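Local coordinates for protein putative cytidylyltransferase (Burkholderia pseudomallei, PDB 5X9Q) that probably transfers the adenylyl group of ATP to D-glycero-beta-D-manno-heptose 1-phosphate, giving ADP-heptose and diphosphate for heptose biosynthesis, at residues S54-A59 with L66-N71; V44-H49 with K81-P86; T113-I118 with S140-G145. All blocks are in the same frame, centred on the assembly; numbering follows the deposited sequence.

Contact 1: S54-A59 with L66-N71; sequences SYLADA and LIVGVN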
loop_
_atom_site.group_PDB
_atom_site.type_symbol
_atom_site.label_atom_id
_atom_site.label_comp_id
_atom_site.label_asym_id
_atom_site.label_seq_id
_atom_site.Cartn_x
_atom_site.Cartn_y
_atom_site.Cartn_z
ATOM N N SER A 54 4.001 -6.424 -4.581
ATOM C CA SER A 54 4.110 -7.031 -5.901
ATOM C C SER A 54 3.607 -8.465 -5.794
ATOM O O SER A 54 2.846 -8.938 -6.638
ATOM C CB SER A 54 5.558 -7.009 -6.390
ATOM O OG SER A 54 5.934 -5.708 -6.807
ATOM N N TYR A 55 4.016 -9.157 -4.741
ATOM C CA TYR A 55 3.615 -10.517 -4.493
ATOM C C TYR A 55 2.189 -10.610 -4.006
ATOM O O TYR A 55 1.541 -11.568 -4.309
ATOM C CB TYR A 55 4.621 -11.251 -3.592
ATOM C CG TYR A 55 4.100 -11.838 -2.312
ATOM C CD1 TYR A 55 3.383 -13.007 -2.292
ATOM C CD2 TYR A 55 4.310 -11.207 -1.140
ATOM C CE1 TYR A 55 2.885 -13.521 -1.113
ATOM C CE2 TYR A 55 3.845 -11.710 0.042
ATOM C CZ TYR A 55 3.131 -12.853 0.050
ATOM O OH TYR A 55 2.696 -13.273 1.256
ATOM N N LEU A 56 1.724 -9.615 -3.257
ATOM C CA LEU A 56 0.335 -9.642 -2.800
ATOM C C LEU A 56 -0.629 -9.527 -3.985
ATOM O O LEU A 56 -1.719 -10.099 -3.978
ATOM C CB LEU A 56 0.077 -8.516 -1.797
ATOM C CG LEU A 56 0.480 -8.794 -0.348
ATOM C CD1 LEU A 56 -0.034 -7.698 0.573
ATOM C CD2 LEU A 56 -0.026 -10.157 0.100
ATOM N N ALA A 57 -0.207 -8.777 -4.999
ATOM C CA ALA A 57 -0.972 -8.542 -6.222
ATOM C C ALA A 57 -1.008 -9.756 -7.135
ATOM O O ALA A 57 -2.073 -10.114 -7.629
ATOM C CB ALA A 57 -0.429 -7.316 -6.964
ATOM N N ASP A 58 0.132 -10.423 -7.284
ATOM C CA ASP A 58 0.209 -11.631 -8.091
ATOM C C ASP A 58 -0.609 -12.766 -7.461
ATOM O O ASP A 58 -1.242 -13.546 -8.175
ATOM C CB ASP A 58 1.665 -12.067 -8.268
ATOM C CG ASP A 58 2.403 -11.227 -9.291
ATOM O OD1 ASP A 58 1.738 -10.501 -10.059
ATOM O OD2 ASP A 58 3.650 -11.293 -9.327
ATOM N N ALA A 59 -0.599 -12.860 -6.130
ATOM C CA ALA A 59 -1.350 -13.908 -5.443
ATOM C C ALA A 59 -2.828 -13.679 -5.730
ATOM O O ALA A 59 -3.552 -14.631 -6.047
ATOM C CB ALA A 59 -1.070 -13.896 -3.924
ATOM N N LEU A 66 -8.532 -13.007 -2.009
ATOM C CA LEU A 66 -7.255 -13.112 -1.333
ATOM C C LEU A 66 -7.365 -12.809 0.138
ATOM O O LEU A 66 -7.717 -11.692 0.527
ATOM C CB LEU A 66 -6.231 -12.179 -1.958
ATOM C CG LEU A 66 -4.884 -12.143 -1.231
ATOM C CD1 LEU A 66 -4.206 -13.524 -1.211
ATOM C CD2 LEU A 66 -3.939 -11.056 -1.800
ATOM N N ILE A 67 -6.994 -13.802 0.944
ATOM C CA ILE A 67 -6.981 -13.679 2.392
ATOM C C ILE A 67 -5.540 -13.629 2.892
ATOM O O ILE A 67 -4.705 -14.445 2.490
ATOM C CB ILE A 67 -7.732 -14.868 3.057
ATOM C CG1 ILE A 67 -9.124 -15.034 2.448
ATOM C CG2 ILE A 67 -7.791 -14.700 4.563
ATOM C CD1 ILE A 67 -9.925 -16.166 3.042
ATOM N N VAL A 68 -5.243 -12.676 3.769
ATOM C CA VAL A 68 -3.917 -12.574 4.374
ATOM C C VAL A 68 -3.987 -12.830 5.892
ATOM O O VAL A 68 -4.779 -12.211 6.605
ATOM C CB VAL A 68 -3.302 -11.203 4.100
ATOM C CG1 VAL A 68 -1.853 -11.181 4.542
ATOM C CG2 VAL A 68 -3.407 -10.880 2.604
ATOM N N GLY A 69 -3.199 -13.786 6.372
ATOM C CA GLY A 69 -3.099 -14.063 7.795
ATOM C C GLY A 69 -1.937 -13.312 8.423
ATOM O O GLY A 69 -0.811 -13.305 7.898
ATOM N N VAL A 70 -2.194 -12.663 9.548
ATOM C CA VAL A 70 -1.154 -11.816 10.137
ATOM C C VAL A 70 -0.814 -12.222 11.569
ATOM O O VAL A 70 -1.675 -12.196 12.461
ATOM C CB VAL A 70 -1.572 -10.350 10.111
ATOM C CG1 VAL A 70 -0.491 -9.483 10.731
ATOM C CG2 VAL A 70 -1.852 -9.932 8.677
ATOM N N ASN A 71 0.439 -12.607 11.777
ATOM C CA ASN A 71 0.901 -12.994 13.105
ATOM C C ASN A 71 0.583 -11.929 14.159
ATOM O O ASN A 71 0.944 -10.753 13.995
ATOM C CB ASN A 71 2.413 -13.242 13.077
ATOM C CG ASN A 71 2.814 -14.305 12.078
ATOM O OD1 ASN A 71 2.791 -14.081 10.857
ATOM N ND2 ASN A 71 3.231 -15.456 12.589
#

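Contact 2: V44-H49 with K81-P86; sequences VFDILH and KGDDRP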
loop_
_atom_site.group_PDB
_atom_site.type_symbol
_atom_site.label_atom_id
_atom_site.label_comp_id
_atom_site.label_asym_id
_atom_site.label_seq_id
_atom_site.Cartn_x
_atom_site.Cartn_y
_atom_site.Cartn_z
ATOM N N VAL A 44 4.279 -11.447 8.671
ATOM C CA VAL A 44 4.331 -10.455 9.720
ATOM C C VAL A 44 3.930 -9.109 9.119
ATOM O O VAL A 44 3.078 -8.395 9.658
ATOM C CB VAL A 44 5.733 -10.402 10.370
ATOM C CG1 VAL A 44 5.762 -9.320 11.405
ATOM C CG2 VAL A 44 6.045 -11.776 11.002
ATOM N N PHE A 45 4.535 -8.810 7.975
ATOM C CA PHE A 45 4.306 -7.579 7.249
ATOM C C PHE A 45 4.526 -6.366 8.157
ATOM O O PHE A 45 3.670 -5.473 8.194
ATOM C CB PHE A 45 2.892 -7.567 6.660
ATOM C CG PHE A 45 2.635 -8.673 5.668
ATOM C CD1 PHE A 45 3.133 -8.599 4.384
ATOM C CD2 PHE A 45 1.875 -9.769 6.015
ATOM C CE1 PHE A 45 2.894 -9.610 3.463
ATOM C CE2 PHE A 45 1.624 -10.780 5.094
ATOM C CZ PHE A 45 2.139 -10.699 3.823
ATOM N N ASP A 46 5.668 -6.340 8.865
ATOM C CA ASP A 46 6.009 -5.251 9.808
ATOM C C ASP A 46 6.100 -3.915 9.088
ATOM O O ASP A 46 5.399 -2.971 9.430
ATOM C CB ASP A 46 7.337 -5.518 10.535
ATOM C CG ASP A 46 7.406 -4.831 11.923
ATOM O OD1 ASP A 46 6.444 -4.120 12.298
ATOM O OD2 ASP A 46 8.454 -4.937 12.613
ATOM N N ILE A 47 6.998 -3.841 8.110
ATOM C CA ILE A 47 7.113 -2.690 7.211
ATOM C C ILE A 47 6.881 -3.146 5.785
ATOM O O ILE A 47 7.623 -3.992 5.289
ATOM C CB ILE A 47 8.488 -2.002 7.296
ATOM C CG1 ILE A 47 8.667 -1.376 8.671
ATOM C CG2 ILE A 47 8.592 -0.875 6.289
ATOM C CD1 ILE A 47 10.070 -0.923 8.916
ATOM N N LEU A 48 5.840 -2.616 5.141
ATOM C CA LEU A 48 5.547 -2.985 3.761
ATOM C C LEU A 48 6.618 -2.452 2.849
ATOM O O LEU A 48 6.992 -1.281 2.940
ATOM C CB LEU A 48 4.189 -2.458 3.301
ATOM C CG LEU A 48 2.916 -3.214 3.643
ATOM C CD1 LEU A 48 1.750 -2.525 2.983
ATOM C CD2 LEU A 48 3.030 -4.601 3.091
ATOM N N HIS A 49 7.076 -3.298 1.936
ATOM C CA HIS A 49 7.968 -2.847 0.892
ATOM C C HIS A 49 7.416 -3.333 -0.440
ATOM O O HIS A 49 6.393 -4.022 -0.481
ATOM C CB HIS A 49 9.394 -3.353 1.113
ATOM C CG HIS A 49 9.488 -4.832 1.296
ATOM N ND1 HIS A 49 9.298 -5.726 0.258
ATOM C CD2 HIS A 49 9.832 -5.580 2.373
ATOM C CE1 HIS A 49 9.461 -6.959 0.704
ATOM N NE2 HIS A 49 9.786 -6.899 1.986
ATOM N N LYS A 81 13.651 -16.343 13.252
ATOM C CA LYS A 81 13.980 -16.098 11.854
ATOM C C LYS A 81 14.012 -14.604 11.580
ATOM O O LYS A 81 15.067 -14.035 11.301
ATOM C CB LYS A 81 12.965 -16.782 10.936
ATOM C CG LYS A 81 13.243 -18.256 10.693
ATOM C CD LYS A 81 12.123 -18.906 9.897
ATOM C CE LYS A 81 12.032 -18.324 8.495
ATOM N NZ LYS A 81 11.019 -19.033 7.666
ATOM N N GLY A 82 12.847 -13.970 11.663
ATOM C CA GLY A 82 12.747 -12.541 11.433
ATOM C C GLY A 82 12.866 -11.711 12.690
ATOM O O GLY A 82 13.685 -12.003 13.561
ATOM N N ASP A 83 12.053 -10.663 12.778
ATOM C CA ASP A 83 12.063 -9.784 13.938
ATOM C C ASP A 83 11.271 -10.426 15.068
ATOM O O ASP A 83 10.128 -10.842 14.875
ATOM C CB ASP A 83 11.467 -8.420 13.585
ATOM C CG ASP A 83 12.448 -7.527 12.852
ATOM O OD1 ASP A 83 13.634 -7.907 12.745
ATOM O OD2 ASP A 83 12.036 -6.447 12.381
ATOM N N ASP A 84 11.880 -10.514 16.245
ATOM C CA ASP A 84 11.221 -11.118 17.373
ATOM C C ASP A 84 10.099 -10.197 17.777
ATOM O O ASP A 84 8.988 -10.662 18.040
ATOM C CB ASP A 84 12.144 -11.308 18.599
ATOM C CG ASP A 84 13.224 -12.394 18.432
ATOM O OD1 ASP A 84 13.232 -13.180 17.446
ATOM O OD2 ASP A 84 14.080 -12.444 19.352
ATOM N N ARG A 85 10.414 -8.903 17.828
ATOM C CA ARG A 85 9.469 -7.858 18.196
ATOM C C ARG A 85 9.299 -6.872 17.043
ATOM O O ARG A 85 10.207 -6.111 16.711
ATOM C CB ARG A 85 9.942 -7.126 19.451
ATOM C CG ARG A 85 9.809 -7.935 20.731
ATOM C CD ARG A 85 9.680 -7.032 21.945
ATOM N NE ARG A 85 8.283 -6.786 22.299
ATOM C CZ ARG A 85 7.892 -6.085 23.357
ATOM N NH1 ARG A 85 6.601 -5.912 23.601
ATOM N NH2 ARG A 85 8.793 -5.557 24.175
ATOM N N PRO A 86 8.114 -6.941 16.443
ATOM C CA PRO A 86 7.738 -6.078 15.327
ATOM C C PRO A 86 7.508 -4.690 15.882
ATOM O O PRO A 86 6.966 -4.541 16.977
ATOM C CB PRO A 86 6.419 -6.683 14.850
ATOM C CG PRO A 86 5.840 -7.313 16.069
ATOM C CD PRO A 86 7.011 -7.825 16.859
#

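Contact 3: T113-I118 with S140-G145; sequences TPVSLI and SALVRG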
loop_
_atom_site.group_PDB
_atom_site.type_symbol
_atom_site.label_atom_id
_atom_site.label_comp_id
_atom_site.label_asym_id
_atom_site.label_seq_id
_atom_site.Cartn_x
_atom_site.Cartn_y
_atom_site.Cartn_z
ATOM N N THR A 113 2.445 -20.916 14.059
ATOM C CA THR A 113 2.341 -21.200 12.642
ATOM C C THR A 113 0.899 -20.994 12.198
ATOM O O THR A 113 -0.027 -21.057 13.012
ATOM C CB THR A 113 2.802 -22.649 12.313
ATOM O OG1 THR A 113 1.804 -23.595 12.711
ATOM C CG2 THR A 113 4.145 -22.963 12.982
ATOM N N PRO A 114 0.693 -20.770 10.901
ATOM C CA PRO A 114 -0.679 -20.560 10.442
ATOM C C PRO A 114 -1.506 -21.824 10.182
ATOM O O PRO A 114 -2.596 -21.708 9.589
ATOM C CB PRO A 114 -0.485 -19.787 9.139
ATOM C CG PRO A 114 0.945 -20.021 8.706
ATOM C CD PRO A 114 1.672 -20.716 9.803
ATOM N N VAL A 115 -1.034 -22.989 10.634
ATOM C CA VAL A 115 -1.696 -24.257 10.309
ATOM C C VAL A 115 -3.154 -24.346 10.763
ATOM O O VAL A 115 -4.015 -24.749 9.984
ATOM C CB VAL A 115 -0.920 -25.468 10.872
ATOM C CG1 VAL A 115 -1.734 -26.744 10.721
ATOM C CG2 VAL A 115 0.417 -25.596 10.142
ATOM N N SER A 116 -3.464 -23.990 12.000
ATOM C CA SER A 116 -4.859 -24.122 12.415
ATOM C C SER A 116 -5.703 -23.026 11.767
ATOM O O SER A 116 -6.895 -23.231 11.531
ATOM C CB SER A 116 -5.023 -24.049 13.943
ATOM O OG SER A 116 -4.961 -22.697 14.383
ATOM N N LEU A 117 -5.120 -21.853 11.508
ATOM C CA LEU A 117 -5.881 -20.830 10.784
ATOM C C LEU A 117 -6.226 -21.362 9.377
ATOM O O LEU A 117 -7.391 -21.351 8.968
ATOM C CB LEU A 117 -5.117 -19.507 10.694
ATOM C CG LEU A 117 -5.751 -18.404 9.824
ATOM C CD1 LEU A 117 -7.154 -17.985 10.265
ATOM C CD2 LEU A 117 -4.863 -17.195 9.805
ATOM N N ILE A 118 -5.224 -21.896 8.684
ATOM C CA ILE A 118 -5.415 -22.424 7.341
ATOM C C ILE A 118 -6.400 -23.578 7.301
ATOM O O ILE A 118 -7.165 -23.729 6.334
ATOM C CB ILE A 118 -4.071 -22.870 6.730
ATOM C CG1 ILE A 118 -3.245 -21.619 6.417
ATOM C CG2 ILE A 118 -4.296 -23.704 5.451
ATOM C CD1 ILE A 118 -1.883 -21.885 5.857
ATOM N N SER A 140 1.566 -26.482 3.455
ATOM C CA SER A 140 1.507 -26.990 2.088
ATOM C C SER A 140 0.864 -28.352 2.062
ATOM O O SER A 140 -0.000 -28.641 1.227
ATOM C CB SER A 140 2.892 -27.110 1.476
ATOM O OG SER A 140 3.524 -25.857 1.388
ATOM N N ALA A 141 1.304 -29.199 2.986
ATOM C CA ALA A 141 0.794 -30.546 3.073
ATOM C C ALA A 141 -0.663 -30.485 3.429
ATOM O O ALA A 141 -1.470 -31.227 2.868
ATOM C CB ALA A 141 1.578 -31.361 4.122
ATOM N N LEU A 142 -1.006 -29.592 4.359
ATOM C CA LEU A 142 -2.396 -29.469 4.766
ATOM C C LEU A 142 -3.269 -29.154 3.561
ATOM O O LEU A 142 -4.236 -29.876 3.280
ATOM C CB LEU A 142 -2.568 -28.387 5.835
ATOM C CG LEU A 142 -4.020 -28.190 6.304
ATOM C CD1 LEU A 142 -4.559 -29.423 7.016
ATOM C CD2 LEU A 142 -4.137 -26.969 7.206
ATOM N N VAL A 143 -2.902 -28.106 2.818
ATOM C CA VAL A 143 -3.731 -27.665 1.699
ATOM C C VAL A 143 -3.767 -28.682 0.557
ATOM O O VAL A 143 -4.841 -28.982 -0.004
ATOM C CB VAL A 143 -3.243 -26.309 1.153
ATOM C CG1 VAL A 143 -3.979 -25.961 -0.128
ATOM C CG2 VAL A 143 -3.471 -25.248 2.179
ATOM N N ARG A 144 -2.599 -29.215 0.205
ATOM C CA ARG A 144 -2.549 -30.238 -0.839
ATOM C C ARG A 144 -3.315 -31.464 -0.405
ATOM O O ARG A 144 -3.852 -32.186 -1.249
ATOM C CB ARG A 144 -1.112 -30.627 -1.181
ATOM C CG ARG A 144 -0.349 -29.579 -1.940
ATOM C CD ARG A 144 1.121 -29.872 -1.891
ATOM N NE ARG A 144 1.841 -28.938 -2.730
ATOM C CZ ARG A 144 3.157 -28.780 -2.731
ATOM N NH1 ARG A 144 3.920 -29.481 -1.904
ATOM N NH2 ARG A 144 3.707 -27.909 -3.569
ATOM N N GLY A 145 -3.382 -31.677 0.911
ATOM C CA GLY A 145 -4.055 -32.841 1.464
ATOM C C GLY A 145 -5.498 -32.921 1.000
ATOM O O GLY A 145 -6.019 -34.027 0.812
#

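Contact 1: S54-A59 with L66-N71
Leu-66, near the start of its strand, reaches Leu-56 and Ala-59, which lie one turn apart on the facing helix. The two branches of Leu-66 divide the apolar work: CD1 meets Ala-59 CB at 4.2 Å, while CD2 comes within 4.4 Å of Leu-56 CD2. With CG anti to the backbone N (chi1 175°), the side chain of Leu-66 extends toward the helix. Leu-56 CD2 also meets Val-68 CG2, at 4.3 Å, so one methyl spans two successive inward-facing residues of the strand. It also lies over one face of the Tyr-55 ring, displaced toward the rim. Alanine suits position 59 because the backbones come close there, 7.2 Å between the CA atoms of Ala-59 and Leu-66.

The remaining touch is polar to apolar: Leu-66 CD2 lies 3.3 Å from Leu-56 O, a helix carbonyl.

The pair belongs to the beta-alpha-beta unit of strand 38-43, helix 50-62 and strand 65-71, and Leu-56, Leu-66 and Val-68 all touch strand 38-43 as well. The contact is buried and has no hydrogen bond across it, so across this pair of segments cohesion comes from the burial and fit of aliphatic groups.

Contact 2: V44-H49 with K81-P86
Asp-46 and Pro-86 make the tight half of this contact, the two side chains crossing at about a right angle. Asp-46 OD2 lies only 3.0 Å from Pro-86 CA and 3.5 Å from its CB, and the second oxygen, OD1, is 3.6 Å from that same CB. A bond to the next residue goes with this closeness: Asp-46 OD2 accepts the backbone N-H of Ile-87, which holds it beside the CA and C of Pro-86, just before that N-H. Asp-46 suits the place as a short acceptor. Beside it Val-44 CG1 adds a looser apolar touch to Pro-86 CB, at 4.4 Å; helix 73-76 backs both residues through Val-76.

The other half is weak. Asp-83 OD2 approaches Asp-46 OD2 to about 3.9 Å, two like charges with no bond between them, but Asp-83 is poorly ordered and the distance is loosely defined. Arg-169 of the second subunit packs against Asp-83.

The 44-49 loop runs from strand 38-43 to the start of helix 50-62, where His-49 is the N-cap and opens the sequence His-49, Arg-50, Gly-51, His-52. This is the HxGH signature of the nucleotidyltransferase superfamily, which in relatives handles the nucleotide phosphates.

Contact 3: T113-I118 with S140-G145
Two helices of the alpha/beta fold, 115-121 and 138-145, pack against each other through Val-115 and Ile-118 on one and Leu-142 and Val-143 on the other; helix 115-121 also lies on the parallel sheet. Helix 115-121 leads into strand 125-129, and helix 138-145 into the outermost strand, 149-153, so the contact joins two successive crossovers.

Leu-142 is the central residue of the contact, pointing at the first turn of the facing helix. Its CD2 methyl touches Ile-118 CG2 at 3.7 Å, the backbone Val-115 O at 3.6 Å and, more loosely, Val-115 CG1 at 4.3 Å. The torsion that makes this possible is chi1 of 179°, which carries CG straight away from the backbone N and out across the gap. The side chains of Leu-142 and Ile-118 then slide past each other in opposite directions.

Ile-118 brings one branch to two partners. Its CG2, anti to its own backbone N, touches Val-143 CG2 at 3.7 Å as well as Leu-142, and the side chains of Ile-118 and Val-143 cross at about a right angle. Beta-branched residues suit these places, since their methyls sit close to the backbone and fill the narrow space between helices. Pro-123 lies against both Ile-118 and Val-143, continuing the apolar patch, and Ile-118 goes on to touch Phe-40 of the sheet.

The turn that presents Val-115 and Ile-118 is fixed at its beginning by the bond from Ile-118 N to Pro-114 O, 2.8 Å, with Pro-114 in the N-cap position. Farther round helix 138-145, Arg-144 forms a salt bridge with Asp-135.

Across the interface itself aliphatic carbons, nearly all methyls, and one carbonyl oxygen meet; without hydrogen bonds or charges there, this contact contributes by van der Waals fit and by burying apolar surface, that of Leu-142 included.

In the fold
All three contacts lie within one Rossmann-like nucleotidyltransferase domain. Contact 1 is nested, along the chain, inside the loop closed by contact 2, and their centres lie 15 Å apart. They meet at Phe-45, whose CE2 touches Val-68 CG1 at 3.5 Å and whose CZ lies 3.7 Å from Tyr-55 OH, so the packing beneath helix 50-62 continues into the loop that precedes it. That loop end, with the HxGH signature, is where ATP probably binds. Contact 3 follows in series; it reaches contact 1 through Leu-117 CD2, 4.1 Å from Gly-69 CA, but stays about 9 Å from contact 2 at the nearest atoms. Contacts 1 and 2 also touch the second subunit.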